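Local coordinates for protein putative alpha-galactosidase (Bacteroides fragilis, PDB 4NZJ) that probably releases terminal, non-reducing alpha-D-galactose residues from alpha-galactosides by hydrolysis, as a family 27 glycoside hydrolase, at residues Leu147-Ala152 with Ala188-Gly193; Cys196-Tyr201 with Leu217-Cys222; Val226-Ala231 with Trp262-Gln267; Glu233-Met238 with Val253-Gln258. All blocks are in the same frame, centred on the assembly; numbering follows the deposited sequence.

Contact 1. Residues Leu147-Ala152 with Ala188-Gly193; sequences LPERGA and AEKTCG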
loop_
_atom_site.group_PDB
_atom_site.type_symbol
_atom_site.label_atom_id
_atom_site.label_comp_id
_atom_site.label_asym_id
_atom_site.label_seq_id
_atom_site.Cartn_x
_atom_site.Cartn_y
_atom_site.Cartn_z
ATOM N N LEU A 147 -4.188 -9.488 25.045
ATOM C CA LEU A 147 -3.685 -9.426 26.411
ATOM C C LEU A 147 -2.273 -10.021 26.492
ATOM O O LEU A 147 -1.830 -10.708 25.568
ATOM C CB LEU A 147 -4.633 -10.157 27.367
ATOM C CG LEU A 147 -6.048 -9.579 27.467
ATOM C CD1 LEU A 147 -6.869 -10.375 28.469
ATOM C CD2 LEU A 147 -6.031 -8.105 27.847
ATOM N N PRO A 148 -1.558 -9.743 27.594
ATOM C CA PRO A 148 -0.179 -10.223 27.727
ATOM C C PRO A 148 0.004 -11.737 27.617
ATOM O O PRO A 148 0.977 -12.188 27.013
ATOM C CB PRO A 148 0.225 -9.747 29.121
ATOM C CG PRO A 148 -0.607 -8.539 29.357
ATOM C CD PRO A 148 -1.915 -8.800 28.670
ATOM N N GLU A 149 -0.917 -12.503 28.190
ATOM C CA GLU A 149 -0.770 -13.954 28.249
ATOM C C GLU A 149 -1.810 -14.657 27.388
ATOM O O GLU A 149 -2.950 -14.200 27.256
ATOM C CB GLU A 149 -0.888 -14.451 29.691
ATOM C CG GLU A 149 0.108 -13.834 30.663
ATOM C CD GLU A 149 1.558 -14.079 30.271
ATOM O OE1 GLU A 149 1.874 -15.175 29.762
ATOM O OE2 GLU A 149 2.387 -13.169 30.475
ATOM N N ARG A 150 -1.401 -15.778 26.802
ATOM C CA ARG A 150 -2.335 -16.678 26.129
ATOM C C ARG A 150 -3.330 -17.193 27.165
ATOM O O ARG A 150 -2.987 -17.384 28.332
ATOM C CB ARG A 150 -1.575 -17.841 25.477
ATOM C CG ARG A 150 -2.432 -18.761 24.618
ATOM C CD ARG A 150 -1.575 -19.645 23.722
ATOM N NE ARG A 150 -0.850 -18.852 22.742
ATOM C CZ ARG A 150 -1.295 -18.525 21.531
ATOM N NH1 ARG A 150 -2.485 -18.939 21.092
ATOM N NH2 ARG A 150 -0.536 -17.774 20.745
ATOM N N GLY A 151 -4.577 -17.386 26.760
ATOM C CA GLY A 151 -5.561 -17.980 27.646
ATOM C C GLY A 151 -5.168 -19.405 27.993
ATOM O O GLY A 151 -4.475 -20.067 27.220
ATOM N N ALA A 152 -5.584 -19.879 29.164
ATOM C CA ALA A 152 -5.383 -21.280 29.521
ATOM C C ALA A 152 -6.075 -22.207 28.512
ATOM O O ALA A 152 -5.706 -23.373 28.391
ATOM C CB ALA A 152 -5.881 -21.565 30.929
ATOM N N ALA A 188 7.139 -15.199 18.077
ATOM C CA ALA A 188 7.760 -15.498 19.356
ATOM C C ALA A 188 6.650 -15.634 20.392
ATOM O O ALA A 188 5.464 -15.482 20.075
ATOM C CB ALA A 188 8.725 -14.385 19.746
ATOM N N GLU A 189 7.035 -15.907 21.627
ATOM C CA GLU A 189 6.091 -16.032 22.727
ATOM C C GLU A 189 5.485 -14.662 23.080
ATOM O O GLU A 189 4.348 -14.573 23.541
ATOM C CB GLU A 189 6.794 -16.657 23.942
ATOM C CG GLU A 189 7.365 -18.059 23.698
ATOM C CD GLU A 189 8.747 -18.084 23.039
ATOM O OE1 GLU A 189 9.255 -17.026 22.602
ATOM O OE2 GLU A 189 9.337 -19.185 22.956
ATOM N N LYS A 190 6.257 -13.598 22.856
ATOM C CA LYS A 190 5.819 -12.235 23.164
ATOM C C LYS A 190 6.078 -11.290 21.996
ATOM O O LYS A 190 7.074 -11.432 21.280
ATOM C CB LYS A 190 6.547 -11.711 24.400
ATOM C CG LYS A 190 6.280 -12.493 25.674
ATOM C CD LYS A 190 4.908 -12.190 26.244
ATOM C CE LYS A 190 4.716 -12.878 27.588
ATOM N NZ LYS A 190 3.562 -12.318 28.340
ATOM N N THR A 191 5.194 -10.311 21.820
ATOM C CA THR A 191 5.351 -9.318 20.759
ATOM C C THR A 191 6.394 -8.277 21.156
ATOM O O THR A 191 6.902 -8.295 22.274
ATOM C CB THR A 191 4.033 -8.566 20.477
ATOM O OG1 THR A 191 3.685 -7.763 21.615
ATOM C CG2 THR A 191 2.894 -9.529 20.150
ATOM N N CYS A 192 6.679 -7.356 20.234
ATOM C CA CYS A 192 7.592 -6.249 20.528
ATOM C C CYS A 192 7.154 -5.493 21.783
ATOM O O CYS A 192 7.987 -5.178 22.639
ATOM C CB CYS A 192 7.697 -5.286 19.345
ATOM S SG CYS A 192 8.342 -6.030 17.830
ATOM N N GLY A 193 5.854 -5.231 21.903
ATOM C CA GLY A 193 5.300 -4.525 23.058
ATOM C C GLY A 193 5.183 -5.340 24.335
ATOM O O GLY A 193 4.933 -4.788 25.411
#
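Pro148 meets Lys190 through its backbone oxygen. The ammonium of Lys190 donates a hydrogen bond to it, with NZ 2.9 Å from Pro148 O. The donor does not sit on a carbonyl lone pair. It lies above the carbonyl plane, 59° out of it, so the bond comes in over the peptide. The pyrrolidine ring of Pro148 lies loosely beside the same NZ.

Glu149 follows. Its CB starts off away from Lys190, but the chain is bent at chi2 (-59°) and folds the carboxylate back. OE2 then forms a short salt bridge to Lys190 NZ, at 2.6 Å. The nitrogen again approaches from above, here over the carboxylate plane. OE1 stays farther off, 3.6 Å from Lys190 NZ, so one oxygen makes the bridge. Lys190 is also bent at chi2 and then runs extended to its ammonium.

Arg150 turns to other partners. It forms a salt bridge to Asp205, bonds Gly197 O through NH2, and makes a cation-pi contact with Tyr201. Two residues on from Lys190, Cys192 forms the disulfide to Cys222.

Between residues 147-152 and 188-193, both in loops of the catalytic barrel domain, a single lysine makes the contact. One nitrogen serves two oxygens, one charged and one neutral. Pro148 and Glu149 are exposed residues, so water probably screens the ion pair in part.

Contact 2. Residues Cys196-Tyr201 with Leu217-Cys222; sequences CGSYGY and LKYDYC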
loop_
_atom_site.group_PDB
_atom_site.type_symbol
_atom_site.label_atom_id
_atom_site.label_comp_id
_atom_site.label_asym_id
_atom_site.label_seq_id
_atom_site.Cartn_x
_atom_site.Cartn_y
_atom_site.Cartn_z
ATOM N N CYS A 196 0.938 -11.166 24.010
ATOM C CA CYS A 196 1.097 -12.548 23.553
ATOM C C CYS A 196 1.334 -12.644 22.043
ATOM O O CYS A 196 0.604 -12.042 21.258
ATOM C CB CYS A 196 -0.123 -13.378 23.929
ATOM S SG CYS A 196 0.210 -15.147 23.820
ATOM N N GLY A 197 2.361 -13.405 21.654
ATOM C CA GLY A 197 2.625 -13.713 20.243
ATOM C C GLY A 197 2.180 -15.126 19.874
ATOM O O GLY A 197 1.581 -15.825 20.691
ATOM N N SER A 198 2.521 -15.561 18.662
ATOM C CA SER A 198 1.949 -16.778 18.071
ATOM C C SER A 198 2.897 -17.977 17.943
ATOM O O SER A 198 2.482 -19.036 17.463
ATOM C CB SER A 198 1.403 -16.461 16.680
ATOM O OG SER A 198 0.300 -15.573 16.746
ATOM N N TYR A 199 4.155 -17.838 18.347
ATOM C CA TYR A 199 5.095 -18.944 18.173
ATOM C C TYR A 199 4.604 -20.225 18.855
ATOM O O TYR A 199 4.305 -20.229 20.048
ATOM C CB TYR A 199 6.481 -18.565 18.687
ATOM C CG TYR A 199 7.487 -19.678 18.525
ATOM C CD1 TYR A 199 7.821 -20.148 17.265
ATOM C CD2 TYR A 199 8.096 -20.260 19.627
ATOM C CE1 TYR A 199 8.737 -21.167 17.099
ATOM C CE2 TYR A 199 9.016 -21.285 19.473
ATOM C CZ TYR A 199 9.330 -21.731 18.204
ATOM O OH TYR A 199 10.240 -22.746 18.037
ATOM N N GLY A 200 4.525 -21.306 18.080
ATOM C CA GLY A 200 4.057 -22.602 18.574
ATOM C C GLY A 200 2.548 -22.799 18.518
ATOM O O GLY A 200 2.058 -23.896 18.775
ATOM N N TYR A 201 1.814 -21.733 18.209
ATOM C CA TYR A 201 0.348 -21.774 18.147
ATOM C C TYR A 201 -0.149 -21.184 16.831
ATOM O O TYR A 201 -1.258 -20.643 16.753
ATOM C CB TYR A 201 -0.255 -20.991 19.315
ATOM C CG TYR A 201 0.052 -21.564 20.681
ATOM C CD1 TYR A 201 1.211 -21.208 21.355
ATOM C CD2 TYR A 201 -0.827 -22.441 21.310
ATOM C CE1 TYR A 201 1.495 -21.717 22.612
ATOM C CE2 TYR A 201 -0.552 -22.954 22.565
ATOM C CZ TYR A 201 0.612 -22.592 23.212
ATOM O OH TYR A 201 0.894 -23.095 24.465
ATOM N N LEU A 217 -2.280 -10.216 7.937
ATOM C CA LEU A 217 -1.494 -10.401 9.151
ATOM C C LEU A 217 -0.127 -9.774 8.966
ATOM O O LEU A 217 0.597 -10.138 8.036
ATOM C CB LEU A 217 -1.315 -11.885 9.464
ATOM C CG LEU A 217 -0.388 -12.188 10.649
ATOM C CD1 LEU A 217 -0.969 -11.619 11.935
ATOM C CD2 LEU A 217 -0.104 -13.676 10.788
ATOM N N LYS A 218 0.205 -8.836 9.852
ATOM C CA LYS A 218 1.562 -8.337 10.003
ATOM C C LYS A 218 2.239 -9.200 11.061
ATOM O O LYS A 218 1.755 -9.296 12.191
ATOM C CB LYS A 218 1.555 -6.867 10.428
ATOM C CG LYS A 218 2.939 -6.315 10.740
ATOM C CD LYS A 218 2.886 -4.864 11.184
ATOM C CE LYS A 218 4.183 -4.448 11.867
ATOM N NZ LYS A 218 4.017 -3.152 12.583
ATOM N N TYR A 219 3.358 -9.816 10.700
ATOM C CA TYR A 219 4.002 -10.804 11.556
ATOM C C TYR A 219 5.423 -10.356 11.881
ATOM O O TYR A 219 6.328 -10.431 11.051
ATOM C CB TYR A 219 3.967 -12.172 10.879
ATOM C CG TYR A 219 4.041 -13.372 11.806
ATOM C CD1 TYR A 219 3.276 -13.433 12.973
ATOM C CD2 TYR A 219 4.840 -14.473 11.492
ATOM C CE1 TYR A 219 3.327 -14.536 13.806
ATOM C CE2 TYR A 219 4.891 -15.587 12.320
ATOM C CZ TYR A 219 4.130 -15.614 13.477
ATOM O OH TYR A 219 4.169 -16.719 14.304
ATOM N N ASP A 220 5.584 -9.874 13.105
ATOM C CA ASP A 220 6.804 -9.233 13.579
ATOM C C ASP A 220 7.784 -10.278 14.109
ATOM O O ASP A 220 7.405 -11.424 14.362
ATOM C CB ASP A 220 6.416 -8.259 14.699
ATOM C CG ASP A 220 7.311 -7.047 14.783
ATOM O OD1 ASP A 220 8.455 -7.074 14.281
ATOM O OD2 ASP A 220 6.839 -6.046 15.371
ATOM N N TYR A 221 9.039 -9.874 14.284
ATOM C CA TYR A 221 10.097 -10.813 14.641
ATOM C C TYR A 221 10.792 -10.483 15.961
ATOM O O TYR A 221 11.889 -10.980 16.224
ATOM C CB TYR A 221 11.121 -10.940 13.494
ATOM C CG TYR A 221 11.860 -12.251 13.550
ATOM C CD1 TYR A 221 11.179 -13.453 13.393
ATOM C CD2 TYR A 221 13.230 -12.300 13.800
ATOM C CE1 TYR A 221 11.835 -14.665 13.472
ATOM C CE2 TYR A 221 13.892 -13.507 13.883
ATOM C CZ TYR A 221 13.191 -14.687 13.721
ATOM O OH TYR A 221 13.834 -15.891 13.822
ATOM N N CYS A 222 10.164 -9.677 16.818
ATOM C CA CYS A 222 10.736 -9.407 18.140
ATOM C C CYS A 222 10.839 -10.673 18.980
ATOM O O CYS A 222 9.984 -11.561 18.894
ATOM C CB CYS A 222 9.925 -8.361 18.904
ATOM S SG CYS A 222 10.193 -6.678 18.312
#
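The contact belongs to the beta/alpha barrel. It joins the loop after strand 180-186 to the neighbouring strand 216-220. Ser198 and Tyr219 carry it, and both are buried. The phenol end of Tyr219 reaches across to the methylene of Ser198, with OH 3.7 Å from Ser198 CB. Ring atom CE1 of Tyr219 is 4.0 Å from the same CB. The methylene sits at the edge of the ring, near its plane, and not over a face. The meeting is one of van der Waals contact.

The torsion of Tyr219 explains the reach: CG is anti to the backbone N (chi1 -155°), which carries the ring from the strand toward the loop. The hydroxyl of Ser198 is engaged elsewhere. Its OG is hydrogen-bonded to Asp205, and also to Ser185 OG on strand 180-186. Those bonds probably fix the rotation of the hydroxyl and leave the methylene to meet the phenol.

Ser198 also opens a type II beta turn that ends at Tyr201, closed by Tyr201 N to Ser198 O at 2.9 Å. Gly200 takes the positive phi of that turn, and Tyr201 is the N-cap of helix 202-212. Farther up the strand, Asp220 OD1 accepts a bond from Tyr221 N on its anti side, at 2.9 Å. Asp220 OD2 and Lys218 NZ both hydrogen-bond a glycerol, probably from the crystallisation liquor.

The Ser198-Tyr219 pair lies among strands 180-186, 216-220 and 250-254 and helix 228-243. Met238 (selenomethionine) of that helix touches both side chains. Tyr219 also rests on Ser185 and on Tyr251 of strand 250-254.

Contact 3. Residues Val226-Ala231 with Trp262-Gln267; sequences VDRVEA and WKWAKQ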
loop_
_atom_site.group_PDB
_atom_site.type_symbol
_atom_site.label_atom_id
_atom_site.label_comp_id
_atom_site.label_asym_id
_atom_site.label_seq_id
_atom_site.Cartn_x
_atom_site.Cartn_y
_atom_site.Cartn_z
ATOM N N VAL A 226 18.058 -14.614 16.137
ATOM C CA VAL A 226 18.623 -13.897 14.989
ATOM C C VAL A 226 18.798 -14.833 13.787
ATOM O O VAL A 226 18.669 -14.411 12.636
ATOM C CB VAL A 226 19.973 -13.232 15.360
ATOM C CG1 VAL A 226 20.665 -12.640 14.137
ATOM C CG2 VAL A 226 19.757 -12.152 16.414
ATOM N N ASP A 227 19.067 -16.103 14.077
ATOM C CA ASP A 227 19.347 -17.145 13.084
ATOM C C ASP A 227 18.413 -17.141 11.879
ATOM O O ASP A 227 17.194 -17.184 12.028
ATOM C CB ASP A 227 19.288 -18.511 13.764
ATOM C CG ASP A 227 20.301 -18.647 14.891
ATOM O OD1 ASP A 227 21.440 -18.163 14.724
ATOM O OD2 ASP A 227 19.957 -19.233 15.938
ATOM N N ARG A 228 18.998 -17.106 10.685
ATOM C CA ARG A 228 18.228 -16.930 9.462
ATOM C C ARG A 228 17.388 -18.152 9.101
ATOM O O ARG A 228 16.244 -17.996 8.681
ATOM C CB ARG A 228 19.140 -16.563 8.294
ATOM C CG ARG A 228 18.422 -16.439 6.964
ATOM C CD ARG A 228 19.235 -15.610 5.998
ATOM N NE ARG A 228 18.820 -15.788 4.614
ATOM C CZ ARG A 228 19.350 -15.129 3.589
ATOM N NH1 ARG A 228 20.304 -14.225 3.790
ATOM N NH2 ARG A 228 18.922 -15.370 2.357
ATOM N N VAL A 229 17.938 -19.357 9.243
ATOM C CA VAL A 229 17.153 -20.559 8.919
ATOM C C VAL A 229 15.948 -20.647 9.859
ATOM O O VAL A 229 14.843 -20.963 9.425
ATOM C CB VAL A 229 17.973 -21.861 8.985
ATOM C CG1 VAL A 229 17.088 -23.072 8.696
ATOM C CG2 VAL A 229 19.138 -21.803 8.008
ATOM N N GLU A 230 16.159 -20.331 11.134
ATOM C CA GLU A 230 15.064 -20.314 12.107
ATOM C C GLU A 230 14.002 -19.288 11.725
ATOM O O GLU A 230 12.816 -19.600 11.729
ATOM C CB GLU A 230 15.588 -20.030 13.518
ATOM C CG GLU A 230 14.524 -20.051 14.610
ATOM C CD GLU A 230 13.877 -21.414 14.818
ATOM O OE1 GLU A 230 14.489 -22.451 14.460
ATOM O OE2 GLU A 230 12.751 -21.449 15.361
ATOM N N ALA A 231 14.423 -18.072 11.396
ATOM C CA ALA A 231 13.477 -17.043 10.972
ATOM C C ALA A 231 12.649 -17.535 9.795
ATOM O O ALA A 231 11.424 -17.460 9.814
ATOM C CB ALA A 231 14.202 -15.757 10.608
ATOM N N TRP A 262 14.030 -10.171 1.063
ATOM C CA TRP A 262 13.781 -10.109 -0.378
ATOM C C TRP A 262 14.198 -11.388 -1.115
ATOM O O TRP A 262 13.701 -11.643 -2.214
ATOM C CB TRP A 262 14.443 -8.881 -1.008
ATOM C CG TRP A 262 15.853 -8.616 -0.568
ATOM C CD1 TRP A 262 16.994 -9.036 -1.177
ATOM C CD2 TRP A 262 16.265 -7.840 0.564
ATOM N NE1 TRP A 262 18.097 -8.585 -0.487
ATOM C CE2 TRP A 262 17.672 -7.847 0.587
ATOM C CE3 TRP A 262 15.580 -7.146 1.565
ATOM C CZ2 TRP A 262 18.407 -7.179 1.570
ATOM C CZ3 TRP A 262 16.309 -6.490 2.541
ATOM C CH2 TRP A 262 17.708 -6.514 2.536
ATOM N N LYS A 263 15.084 -12.191 -0.516
ATOM C CA LYS A 263 15.514 -13.460 -1.110
ATOM C C LYS A 263 14.669 -14.676 -0.723
ATOM O O LYS A 263 14.797 -15.726 -1.344
ATOM C CB LYS A 263 16.982 -13.728 -0.762
ATOM C CG LYS A 263 17.894 -12.640 -1.292
ATOM C CD LYS A 263 19.364 -12.973 -1.180
ATOM C CE LYS A 263 20.175 -11.968 -1.985
ATOM N NZ LYS A 263 21.633 -12.066 -1.720
ATOM N N TRP A 264 13.815 -14.551 0.291
ATOM C CA TRP A 264 13.042 -15.709 0.766
ATOM C C TRP A 264 11.588 -15.469 1.198
ATOM O O TRP A 264 10.834 -16.435 1.336
ATOM C CB TRP A 264 13.786 -16.395 1.917
ATOM C CG TRP A 264 14.120 -15.503 3.087
ATOM C CD1 TRP A 264 15.330 -14.914 3.344
ATOM C CD2 TRP A 264 13.255 -15.131 4.173
ATOM N NE1 TRP A 264 15.263 -14.193 4.511
ATOM C CE2 TRP A 264 14.008 -14.316 5.045
ATOM C CE3 TRP A 264 11.921 -15.418 4.500
ATOM C CZ2 TRP A 264 13.467 -13.764 6.211
ATOM C CZ3 TRP A 264 11.388 -14.874 5.663
ATOM C CH2 TRP A 264 12.162 -14.052 6.502
ATOM N N ALA A 265 11.185 -14.229 1.443
ATOM C CA ALA A 265 9.867 -13.986 2.046
ATOM C C ALA A 265 8.739 -14.434 1.126
ATOM O O ALA A 265 7.777 -15.051 1.579
ATOM C CB ALA A 265 9.697 -12.523 2.438
ATOM N N LYS A 266 8.857 -14.140 -0.163
ATOM C CA LYS A 266 7.805 -14.535 -1.101
ATOM C C LYS A 266 7.700 -16.055 -1.168
ATOM O O LYS A 266 6.605 -16.627 -1.225
ATOM C CB LYS A 266 8.053 -13.963 -2.493
ATOM C CG LYS A 266 6.824 -14.075 -3.383
ATOM C CD LYS A 266 7.074 -13.565 -4.790
ATOM C CE LYS A 266 5.792 -13.626 -5.605
ATOM N NZ LYS A 266 6.000 -13.143 -6.995
ATOM N N GLN A 267 8.858 -16.703 -1.134
ATOM C CA GLN A 267 8.956 -18.150 -1.231
ATOM C C GLN A 267 8.292 -18.888 -0.053
ATOM O O GLN A 267 7.787 -19.997 -0.232
ATOM C CB GLN A 267 10.434 -18.538 -1.384
ATOM C CG GLN A 267 11.056 -18.096 -2.712
ATOM C CD GLN A 267 11.596 -16.652 -2.760
ATOM O OE1 GLN A 267 11.269 -15.788 -1.935
ATOM N NE2 GLN A 267 12.433 -16.391 -3.760
#
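Arg228 and Trp264 form the closer-packed part of this contact. The indole is buried and presents its five-membered edge to the guanidinium. Arg228 NH2 lies 3.8 Å from Trp264 CD1, near the plane of the ring. NE of Arg228 is 3.8 Å from the same CD1, so NE and NH2 both face this carbon from the same side. The two planes are 43° apart, which makes this neither a stack nor a T-shaped pair. The side chains run past each other in opposite directions.

Arg228 reaches this far because it is extended from CG to NE, with CG anti to the backbone N (chi1 177°). The indole nitrogen is satisfied outside the contact, by Arg259 O. Ala231 points at the same indole from the next turn of the helix but stops short, with CB 4.9 Å from Trp264 CZ2.

The solvent side is looser. Lys263 is exposed, and its CB is 4.0 Å from Arg228 NH2. The two side chains pass at about a right angle. The charged ends stay apart, with Arg228 NH2 and Lys263 NZ separated by 5.9 Å. Glu260 forms a salt bridge to each of them, through OE1 to Arg228 and OE2 to Lys263. Its carboxylate probably offsets the like charges.

The contact ties the first turn of helix 228-243 to the loop between strands 250-254 and 272-274. In the same loop Trp262 and Ala265 rest on Trp273 of strand 272-274.

Contact 4. Residues Glu233-Met238 with Val253-Gln258; sequences ERYAKM and VCEWGQ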
loop_
_atom_site.group_PDB
_atom_site.type_symbol
_atom_site.label_atom_id
_atom_site.label_comp_id
_atom_site.label_asym_id
_atom_site.label_seq_id
_atom_site.Cartn_x
_atom_site.Cartn_y
_atom_site.Cartn_z
ATOM N N GLU A 233 12.006 -20.499 8.819
ATOM C CA GLU A 233 11.109 -21.592 9.221
ATOM C C GLU A 233 9.888 -21.082 9.982
ATOM O O GLU A 233 8.768 -21.552 9.746
ATOM C CB GLU A 233 11.840 -22.632 10.083
ATOM C CG GLU A 233 12.895 -23.455 9.355
ATOM C CD GLU A 233 12.332 -24.416 8.320
ATOM O OE1 GLU A 233 11.095 -24.575 8.233
ATOM O OE2 GLU A 233 13.145 -25.026 7.590
ATOM N N ARG A 234 10.092 -20.122 10.882
ATOM C CA ARG A 234 8.981 -19.545 11.648
ATOM C C ARG A 234 8.004 -18.805 10.733
ATOM O O ARG A 234 6.783 -18.899 10.899
ATOM C CB ARG A 234 9.495 -18.620 12.754
ATOM C CG ARG A 234 10.262 -19.354 13.840
ATOM C CD ARG A 234 10.469 -18.496 15.078
ATOM N NE ARG A 234 11.261 -19.215 16.070
ATOM C CZ ARG A 234 11.369 -18.890 17.357
ATOM N NH1 ARG A 234 10.735 -17.841 17.863
ATOM N NH2 ARG A 234 12.120 -19.639 18.151
ATOM N N TYR A 235 8.537 -18.088 9.752
ATOM C CA TYR A 235 7.689 -17.416 8.772
ATOM C C TYR A 235 6.991 -18.426 7.869
ATOM O O TYR A 235 5.815 -18.270 7.567
ATOM C CB TYR A 235 8.474 -16.371 7.971
ATOM C CG TYR A 235 8.611 -15.083 8.740
ATOM C CD1 TYR A 235 7.517 -14.241 8.913
ATOM C CD2 TYR A 235 9.814 -14.726 9.343
ATOM C CE1 TYR A 235 7.619 -13.074 9.643
ATOM C CE2 TYR A 235 9.927 -13.555 10.073
ATOM C CZ TYR A 235 8.826 -12.737 10.223
ATOM O OH TYR A 235 8.932 -11.577 10.952
ATOM N N ALA A 236 7.699 -19.479 7.469
ATOM C CA ALA A 236 7.076 -20.522 6.647
ATOM C C ALA A 236 5.919 -21.205 7.380
ATOM O O ALA A 236 4.883 -21.480 6.784
ATOM C CB ALA A 236 8.105 -21.545 6.207
ATOM N N LYS A 237 6.112 -21.480 8.667
ATOM C CA LYS A 237 5.097 -22.132 9.500
ATOM C C LYS A 237 3.806 -21.314 9.557
ATOM O O LYS A 237 2.713 -21.853 9.360
ATOM C CB LYS A 237 5.643 -22.344 10.917
ATOM C CG LYS A 237 4.659 -22.948 11.912
ATOM C CD LYS A 237 4.448 -24.430 11.686
ATOM C CE LYS A 237 3.427 -24.988 12.670
ATOM N NZ LYS A 237 3.830 -24.785 14.091
HETATM N N MSE A 238 3.928 -20.015 9.822
HETATM C CA MSE A 238 2.739 -19.157 9.874
HETATM C C MSE A 238 2.130 -19.029 8.496
HETATM O O MSE A 238 0.911 -18.971 8.364
HETATM C CB MSE A 238 3.046 -17.789 10.489
HETATM C CG MSE A 238 1.861 -16.818 10.459
HETATM SE SE MSE A 238 0.249 -17.530 11.362
HETATM C CE MSE A 238 0.660 -16.861 13.167
ATOM N N VAL A 253 5.509 -9.635 6.167
ATOM C CA VAL A 253 6.678 -10.095 6.908
ATOM C C VAL A 253 7.429 -8.887 7.460
ATOM O O VAL A 253 7.725 -7.943 6.729
ATOM C CB VAL A 253 7.571 -10.952 5.987
ATOM C CG1 VAL A 253 8.925 -11.254 6.623
ATOM C CG2 VAL A 253 6.841 -12.237 5.632
ATOM N N CYS A 254 7.720 -8.909 8.760
ATOM C CA CYS A 254 8.397 -7.798 9.407
ATOM C C CYS A 254 9.549 -8.285 10.283
ATOM O O CYS A 254 9.372 -8.546 11.478
ATOM C CB CYS A 254 7.390 -6.985 10.224
ATOM S SG CYS A 254 8.096 -5.555 11.052
ATOM N N GLU A 255 10.725 -8.430 9.674
ATOM C CA GLU A 255 11.946 -8.760 10.415
ATOM C C GLU A 255 13.060 -7.736 10.116
ATOM O O GLU A 255 14.250 -8.013 10.292
ATOM C CB GLU A 255 12.365 -10.233 10.200
ATOM C CG GLU A 255 12.639 -10.677 8.765
ATOM C CD GLU A 255 13.857 -10.019 8.165
ATOM O OE1 GLU A 255 14.993 -10.454 8.470
ATOM O OE2 GLU A 255 13.683 -9.050 7.396
ATOM N N TRP A 256 12.632 -6.554 9.671
ATOM C CA TRP A 256 13.457 -5.337 9.566
ATOM C C TRP A 256 14.598 -5.421 8.556
ATOM O O TRP A 256 15.542 -4.635 8.623
ATOM C CB TRP A 256 13.990 -4.905 10.932
ATOM C CG TRP A 256 13.014 -5.139 12.010
ATOM C CD1 TRP A 256 11.829 -4.493 12.204
ATOM C CD2 TRP A 256 13.117 -6.120 13.040
ATOM N NE1 TRP A 256 11.187 -5.014 13.308
ATOM C CE2 TRP A 256 11.960 -6.012 13.839
ATOM C CE3 TRP A 256 14.085 -7.075 13.376
ATOM C CZ2 TRP A 256 11.744 -6.826 14.952
ATOM C CZ3 TRP A 256 13.868 -7.882 14.480
ATOM C CH2 TRP A 256 12.706 -7.751 15.255
ATOM N N GLY A 257 14.487 -6.349 7.610
ATOM C CA GLY A 257 15.462 -6.489 6.538
ATOM C C GLY A 257 16.790 -7.094 6.944
ATOM O O GLY A 257 17.751 -7.021 6.186
ATOM N N GLN A 258 16.858 -7.708 8.117
ATOM C CA GLN A 258 18.140 -8.141 8.658
ATOM C C GLN A 258 18.657 -9.436 8.029
ATOM O O GLN A 258 19.863 -9.661 7.999
ATOM C CB GLN A 258 18.047 -8.282 10.174
ATOM C CG GLN A 258 17.682 -6.961 10.841
ATOM C CD GLN A 258 17.920 -6.966 12.331
ATOM O OE1 GLN A 258 17.925 -8.013 12.966
ATOM N NE2 GLN A 258 18.130 -5.783 12.898
#
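The ring of Tyr235 carries Val253 on one face. Methyl CG1 of Val253 stands over it, 3.9 Å from the ring centroid and 17° off the normal, a CH-pi contact. It is displaced toward the rim and is nearest CE1 of Tyr235, at 3.8 Å. The second methyl, CG2, lies 3.9 Å from Tyr235 CD1. Trp264 touches the same side of the ring. Beside the hydroxyl end, on the CE2 side, is Glu255, with CB 3.8 Å from Tyr235 OH, approaching obliquely. The ring and the Glu255 carboxylate planes are 71° apart. Cys254 O stands over one face of Trp256, toward its rim.

With CG of Tyr235 anti to the carbonyl carbon (chi1 -81°), the ring leaves the helix toward the strand. The buried hydroxyl donates its hydrogen bond to Tyr219 O, on the neighbouring strand. Cys254 O lies 3.1 Å from the same Tyr235 OH.

Glu255 turns its carboxylate away from the tyrosine. OE1 forms a salt bridge with Arg259, and OE2 takes a weak bond from Gly257 N at 2.8 Å. That second bond lies within the type I' turn from Glu255 to Gln258.

The arrangement is that of a beta-alpha-beta unit: strand 216-220, helix 228-243, strand 250-254. The helix packs on parallel strands through an aromatic residue that faces them. The unit is part of the catalytic TIM barrel of this family 27 enzyme.

All four contacts lie in the catalytic barrel domain, on or near the neighbouring strands 180-186, 216-220 and 250-254. Contacts 1, 2 and 3 follow one another along the chain, and contact 4 falls within the interval spanned by contact 3. Contact 1 is outermost, its centre about 9 Å from that of contact 2 and about 23 Å from that of contact 3. The Cys192-Cys222 disulfide joins contacts 1 and 2. Contacts 3 and 4, centres about 6 Å apart, share helix 228-243. Contacts 2 and 4, centres about 9 Å apart, reach adjacent strands 216-220 and 250-254, near a glycerol probably from the crystallisation liquor. Together the four link surface loops to the barrel wall.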